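Local coordinates for protein taurocyamine kinase (Schistosoma mansoni, PDB 4WOD) that reversibly transfers a phosphoryl group from ATP to taurocyamine, giving N-phosphotaurocyamine and ADP, with magnesium as cofactor, at residues A[111-116]-A[341-346]; A[275-280]-A[303-308]. The protein carries 4 engineered substitutions. All coordinates share one frame; numbering follows the deposited sequence.

Contact 1. Residues A[111-116]-A[341-346]; sequences NTYGNL and GVRALL
Arg343, on helix 331-355, lies over one face of the Tyr113 ring, and the contact can be followed outward along its side chain. CB already lies above the ring's rim on the same face, Arg343 CB being 4.0 Å from Tyr113 CE2. CG comes next, above the face: Arg343 CG is 3.7 Å from the centroid of the Tyr113 ring and 17° off its normal, which meets the criterion for a CH-pi contact. A first torsion of 166° sets CG anti to the backbone N, and from there the extended chain runs past the phenol end. CD is accordingly 3.4 Å from Tyr113 CZ. Arg343 NE then approaches Tyr113 OH to 3.0 Å, but at an angle too poor for a hydrogen bond. The guanidinium is inclined by 26° to the ring and presents a face to the hydroxyl oxygen. Both polar ends have other partners, Tyr113 OH being hydrogen-bonded to Thr108 OG1 and Arg343 NE salt-bridged to Glu347 OE2 on the same helix. On the opposite face of the Tyr113 ring, Thr112 CB sits 3.9 Å above the plane, over the centre, so the ring is sandwiched.

Closer to the backbones the contact is apolar. Tyr113, the centre of an inverse gamma turn, brings its CB to 3.8 Å from Leu346 CB. Leu116 CD1 lies 3.7 Å from Leu346 CD2, the two leucines lying alongside with their branches running opposite ways. The loop leading into strand 117-126 is thus packed against helix 331-355 of the catalytic domain. With no hydrogen bond between the two segments, cohesion here rests on CH-pi and apolar packing, while the Thr108 and Glu347 interactions probably fix the orientation of the polar ends of Tyr113 and Arg343.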
loop_
_atom_site.group_PDB
_atom_site.type_symbol
_atom_site.label_atom_id
_atom_site.label_comp_id
_atom_site.label_asym_id
_atom_site.label_seq_id
_atom_site.Cartn_x
_atom_site.Cartn_y
_atom_site.Cartn_z
ATOM N N ASN A 111 20.084 16.423 8.815
ATOM C CA ASN A 111 21.205 15.551 8.532
ATOM C C ASN A 111 21.813 14.950 9.804
ATOM O O ASN A 111 22.691 14.086 9.737
ATOM C CB ASN A 111 22.256 16.289 7.707
ATOM C CG ASN A 111 22.103 15.982 6.241
ATOM O OD1 ASN A 111 21.626 14.899 5.889
ATOM N ND2 ASN A 111 22.448 16.926 5.386
ATOM N N THR A 112 21.308 15.374 10.955
ATOM C CA THR A 112 21.656 14.722 12.217
ATOM C C THR A 112 21.335 13.219 12.158
ATOM O O THR A 112 22.010 12.414 12.773
ATOM C CB THR A 112 20.903 15.368 13.403
ATOM O OG1 THR A 112 21.170 16.778 13.427
ATOM C CG2 THR A 112 21.325 14.743 14.738
ATOM N N TYR A 113 20.317 12.852 11.377
ATOM C CA TYR A 113 19.837 11.470 11.344
ATOM C C TYR A 113 20.428 10.688 10.177
ATOM O O TYR A 113 19.728 10.290 9.237
ATOM C CB TYR A 113 18.294 11.484 11.342
ATOM C CG TYR A 113 17.834 12.474 12.371
ATOM C CD1 TYR A 113 18.035 12.234 13.730
ATOM C CD2 TYR A 113 17.300 13.691 11.993
ATOM C CE1 TYR A 113 17.677 13.168 14.669
ATOM C CE2 TYR A 113 16.936 14.631 12.926
ATOM C CZ TYR A 113 17.126 14.369 14.258
ATOM O OH TYR A 113 16.758 15.318 15.174
ATOM N N GLY A 114 21.742 10.473 10.248
ATOM C CA GLY A 114 22.426 9.639 9.284
ATOM C C GLY A 114 23.070 10.350 8.117
ATOM O O GLY A 114 23.643 9.694 7.260
ATOM N N ASN A 115 22.987 11.677 8.088
ATOM C CA ASN A 115 23.516 12.480 6.980
ATOM C C ASN A 115 23.018 12.000 5.611
ATOM O O ASN A 115 23.805 11.743 4.703
ATOM C CB ASN A 115 25.042 12.494 7.000
ATOM C CG ASN A 115 25.618 13.571 6.102
ATOM O OD1 ASN A 115 25.013 14.633 5.934
ATOM N ND2 ASN A 115 26.773 13.301 5.504
ATOM N N LEU A 116 21.700 11.876 5.493
ATOM C CA LEU A 116 21.051 11.324 4.302
ATOM C C LEU A 116 20.386 12.389 3.435
ATOM O O LEU A 116 19.907 12.102 2.334
ATOM C CB LEU A 116 19.983 10.294 4.711
ATOM C CG LEU A 116 20.344 9.183 5.701
ATOM C CD1 LEU A 116 19.088 8.416 6.177
ATOM C CD2 LEU A 116 21.380 8.232 5.111
ATOM N N GLY A 341 7.985 13.662 11.302
ATOM C CA GLY A 341 7.872 12.463 10.490
ATOM C C GLY A 341 9.150 12.128 9.740
ATOM O O GLY A 341 9.580 10.962 9.741
ATOM N N VAL A 342 9.766 13.129 9.103
ATOM C CA VAL A 342 10.959 12.873 8.320
ATOM C C VAL A 342 12.073 12.397 9.262
ATOM O O VAL A 342 12.804 11.438 8.960
ATOM C CB VAL A 342 11.426 14.123 7.497
ATOM C CG1 VAL A 342 12.842 13.957 7.041
ATOM C CG2 VAL A 342 10.517 14.359 6.280
ATOM N N ARG A 343 12.174 13.056 10.416
ATOM C CA ARG A 343 13.167 12.659 11.401
ATOM C C ARG A 343 12.990 11.170 11.788
ATOM O O ARG A 343 13.954 10.407 11.753
ATOM C CB ARG A 343 13.091 13.552 12.646
ATOM C CG ARG A 343 13.867 12.953 13.807
ATOM C CD ARG A 343 13.830 13.817 15.063
ATOM N NE ARG A 343 14.766 13.277 16.048
ATOM C CZ ARG A 343 15.081 13.873 17.196
ATOM N NH1 ARG A 343 14.543 15.048 17.502
ATOM N NH2 ARG A 343 15.952 13.305 18.026
ATOM N N ALA A 344 11.760 10.759 12.107
ATOM C CA ALA A 344 11.478 9.356 12.412
ATOM C C ALA A 344 11.878 8.414 11.264
ATOM O O ALA A 344 12.420 7.326 11.489
ATOM C CB ALA A 344 9.974 9.160 12.753
ATOM N N LEU A 345 11.587 8.822 10.035
ATOM C CA LEU A 345 11.876 7.967 8.882
ATOM C C LEU A 345 13.375 7.832 8.630
ATOM O O LEU A 345 13.869 6.746 8.304
ATOM C CB LEU A 345 11.187 8.508 7.635
ATOM C CG LEU A 345 9.660 8.560 7.626
ATOM C CD1 LEU A 345 9.184 9.166 6.308
ATOM C CD2 LEU A 345 9.075 7.145 7.843
ATOM N N LEU A 346 14.101 8.930 8.779
ATOM C CA LEU A 346 15.541 8.887 8.582
ATOM C C LEU A 346 16.198 8.089 9.719
ATOM O O LEU A 346 17.158 7.338 9.488
ATOM C CB LEU A 346 16.122 10.314 8.477
ATOM C CG LEU A 346 15.679 11.176 7.287
ATOM C CD1 LEU A 346 16.176 12.593 7.461
ATOM C CD2 LEU A 346 16.128 10.620 5.928
#

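Contact 2. Residues A[275-280]-A[303-308]; sequences TLRASV and QPRGTH
Arg277 and Arg305 meet through their guanidinium groups across the antiparallel sheet of the phosphagen kinase catalytic domain, where strands 277-283 and 302-306 flank strand 318-323 on its two sides. Thr275 and Leu276 lead into the first of these strands; the hydroxyl of Thr275 is hydrogen-bonded to the backbone N of Gly125 in strand 117-126, the other neighbour of strand 277-283.

Arg277 then sends its side chain toward the 303-308 segment. Its chain is bent at the third torsion (98°), which turns the guanidinium aside from the line of the chain. NH2 forms a salt bridge with Asp320 OD1 on the intervening strand, so this nitrogen has an acidic partner as well as the nearby arginine. After Ala278, Ser279 CB lies 3.8 Å above the plane of the Arg277 guanidinium, toward its rim, and Ser279 OG makes a weak hydrogen bond to Asp320 OD2. Asp320 therefore engages two residues of this strand through different oxygens. Val280 completes the segment, packing on Met338 of helix 331-355.

Arg277 to Val280 and Arg305 to His308 are predicted to bind ATP, and the convergence of Arg277, Arg305 and nearby Arg121 is consistent with a pocket made for nucleotide phosphates. Arg305 also comes within about 7 Å of the bound arginine, side chain to ligand. The two guanidinium planes stand 75° apart: Arg305 NH1 approaches the edge of the Arg277 group, near its plane, with Arg277 NH2 to Arg305 NH1 at 2.9 Å, two donors that form no hydrogen bond.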
loop_
_atom_site.group_PDB
_atom_site.type_symbol
_atom_site.label_atom_id
_atom_site.label_comp_id
_atom_site.label_asym_id
_atom_site.label_seq_id
_atom_site.Cartn_x
_atom_site.Cartn_y
_atom_site.Cartn_z
ATOM N N THR A 275 -1.336 25.636 1.868
ATOM C CA THR A 275 -0.626 25.491 0.595
ATOM C C THR A 275 0.811 24.994 0.790
ATOM O O THR A 275 1.560 24.878 -0.162
ATOM C CB THR A 275 -0.581 26.811 -0.234
ATOM O OG1 THR A 275 0.497 27.639 0.205
ATOM C CG2 THR A 275 -1.882 27.585 -0.121
ATOM N N LEU A 276 1.187 24.689 2.022
ATOM C CA LEU A 276 2.591 24.475 2.329
ATOM C C LEU A 276 3.061 23.049 2.052
ATOM O O LEU A 276 2.452 22.083 2.507
ATOM C CB LEU A 276 2.864 24.839 3.791
ATOM C CG LEU A 276 4.333 24.955 4.215
ATOM C CD1 LEU A 276 4.741 26.411 4.303
ATOM C CD2 LEU A 276 4.565 24.250 5.550
ATOM N N ARG A 277 4.142 22.928 1.281
ATOM C CA ARG A 277 4.817 21.641 1.105
ATOM C C ARG A 277 6.263 21.788 1.529
ATOM O O ARG A 277 7.069 22.410 0.822
ATOM C CB ARG A 277 4.747 21.144 -0.335
ATOM C CG ARG A 277 5.266 19.709 -0.483
ATOM C CD ARG A 277 5.294 19.224 -1.944
ATOM N NE ARG A 277 6.636 19.364 -2.513
ATOM C CZ ARG A 277 7.499 18.361 -2.672
ATOM N NH1 ARG A 277 8.702 18.586 -3.192
ATOM N NH2 ARG A 277 7.159 17.128 -2.331
ATOM N N ALA A 278 6.559 21.259 2.712
ATOM C CA ALA A 278 7.915 21.211 3.229
ATOM C C ALA A 278 8.462 19.857 2.876
ATOM O O ALA A 278 7.796 18.861 3.110
ATOM C CB ALA A 278 7.931 21.409 4.726
ATOM N N SER A 279 9.680 19.799 2.372
ATOM C CA SER A 279 10.209 18.502 1.974
ATOM C C SER A 279 11.733 18.411 2.001
ATOM O O SER A 279 12.426 19.427 2.011
ATOM C CB SER A 279 9.712 18.176 0.573
ATOM O OG SER A 279 10.439 18.937 -0.358
ATOM N N VAL A 280 12.239 17.178 2.005
ATOM C CA VAL A 280 13.651 16.899 1.759
ATOM C C VAL A 280 13.794 15.898 0.623
ATOM O O VAL A 280 12.895 15.076 0.398
ATOM C CB VAL A 280 14.370 16.317 2.998
ATOM C CG1 VAL A 280 14.446 17.347 4.077
ATOM C CG2 VAL A 280 13.660 15.007 3.504
ATOM N N GLN A 303 4.275 12.096 3.017
ATOM C CA GLN A 303 3.998 11.645 1.654
ATOM C C GLN A 303 5.303 11.521 0.861
ATOM O O GLN A 303 6.022 12.502 0.705
ATOM C CB GLN A 303 3.051 12.636 0.968
ATOM C CG GLN A 303 2.972 12.488 -0.554
ATOM C CD GLN A 303 1.925 11.483 -0.982
ATOM O OE1 GLN A 303 1.471 10.664 -0.181
ATOM N NE2 GLN A 303 1.527 11.544 -2.249
ATOM N N PRO A 304 5.623 10.314 0.364
ATOM C CA PRO A 304 6.840 10.142 -0.438
ATOM C C PRO A 304 6.607 10.278 -1.953
ATOM O O PRO A 304 5.557 9.917 -2.472
ATOM C CB PRO A 304 7.274 8.718 -0.088
ATOM C CG PRO A 304 5.970 7.997 0.136
ATOM C CD PRO A 304 4.978 9.022 0.666
ATOM N N ARG A 305 7.584 10.824 -2.656
ATOM C CA ARG A 305 7.532 10.856 -4.108
ATOM C C ARG A 305 8.875 10.439 -4.666
ATOM O O ARG A 305 9.932 10.888 -4.196
ATOM C CB ARG A 305 7.131 12.243 -4.623
ATOM C CG ARG A 305 5.704 12.670 -4.280
ATOM C CD ARG A 305 5.577 14.193 -4.188
ATOM N NE ARG A 305 4.194 14.660 -4.019
ATOM C CZ ARG A 305 3.788 15.420 -3.000
ATOM N NH1 ARG A 305 4.652 15.769 -2.051
ATOM N NH2 ARG A 305 2.520 15.814 -2.904
ATOM N N GLY A 306 8.829 9.560 -5.662
ATOM C CA GLY A 306 10.025 9.069 -6.311
ATOM C C GLY A 306 10.761 10.189 -7.013
ATOM O O GLY A 306 10.186 11.245 -7.291
ATOM N N THR A 307 12.046 9.975 -7.271
ATOM C CA THR A 307 12.845 10.955 -7.993
ATOM C C THR A 307 13.558 10.269 -9.151
ATOM O O THR A 307 14.711 10.587 -9.453
ATOM C CB THR A 307 13.899 11.660 -7.083
ATOM O OG1 THR A 307 14.740 10.686 -6.453
ATOM C CG2 THR A 307 13.223 12.517 -6.017
ATOM N N HIS A 308 12.885 9.319 -9.796
ATOM C CA HIS A 308 13.509 8.646 -10.924
ATOM C C HIS A 308 13.558 9.602 -12.109
ATOM O O HIS A 308 12.615 10.360 -12.359
ATOM C CB HIS A 308 12.780 7.359 -11.303
ATOM C CG HIS A 308 13.505 6.552 -12.338
ATOM N ND1 HIS A 308 13.424 6.825 -13.686
ATOM C CD2 HIS A 308 14.347 5.498 -12.218
ATOM C CE1 HIS A 308 14.171 5.965 -14.355
ATOM N NE2 HIS A 308 14.741 5.148 -13.488
#

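Following the chain from the N terminus, residues 111-116 come first, just ahead of strand 117-126, and their partner 341-346 arrives only on helix 331-355, so contact 1 closes a loop of 224 residues that holds all eight strands of the catalytic sheet of the first repeat. Contact 2 is nested inside that loop: 275-280 and 303-308 close a much shorter excursion of 22 residues, containing helices 285-288 and 293-299. Their centres are 15 Å apart, yet they touch, Val342 CG1 lying 3.8 Å from Val280 CG2. Contact 1 thus joins loop to helix, contact 2 bridges two sheet strands at the predicted nucleotide site, and the valine pair connects helix to sheet.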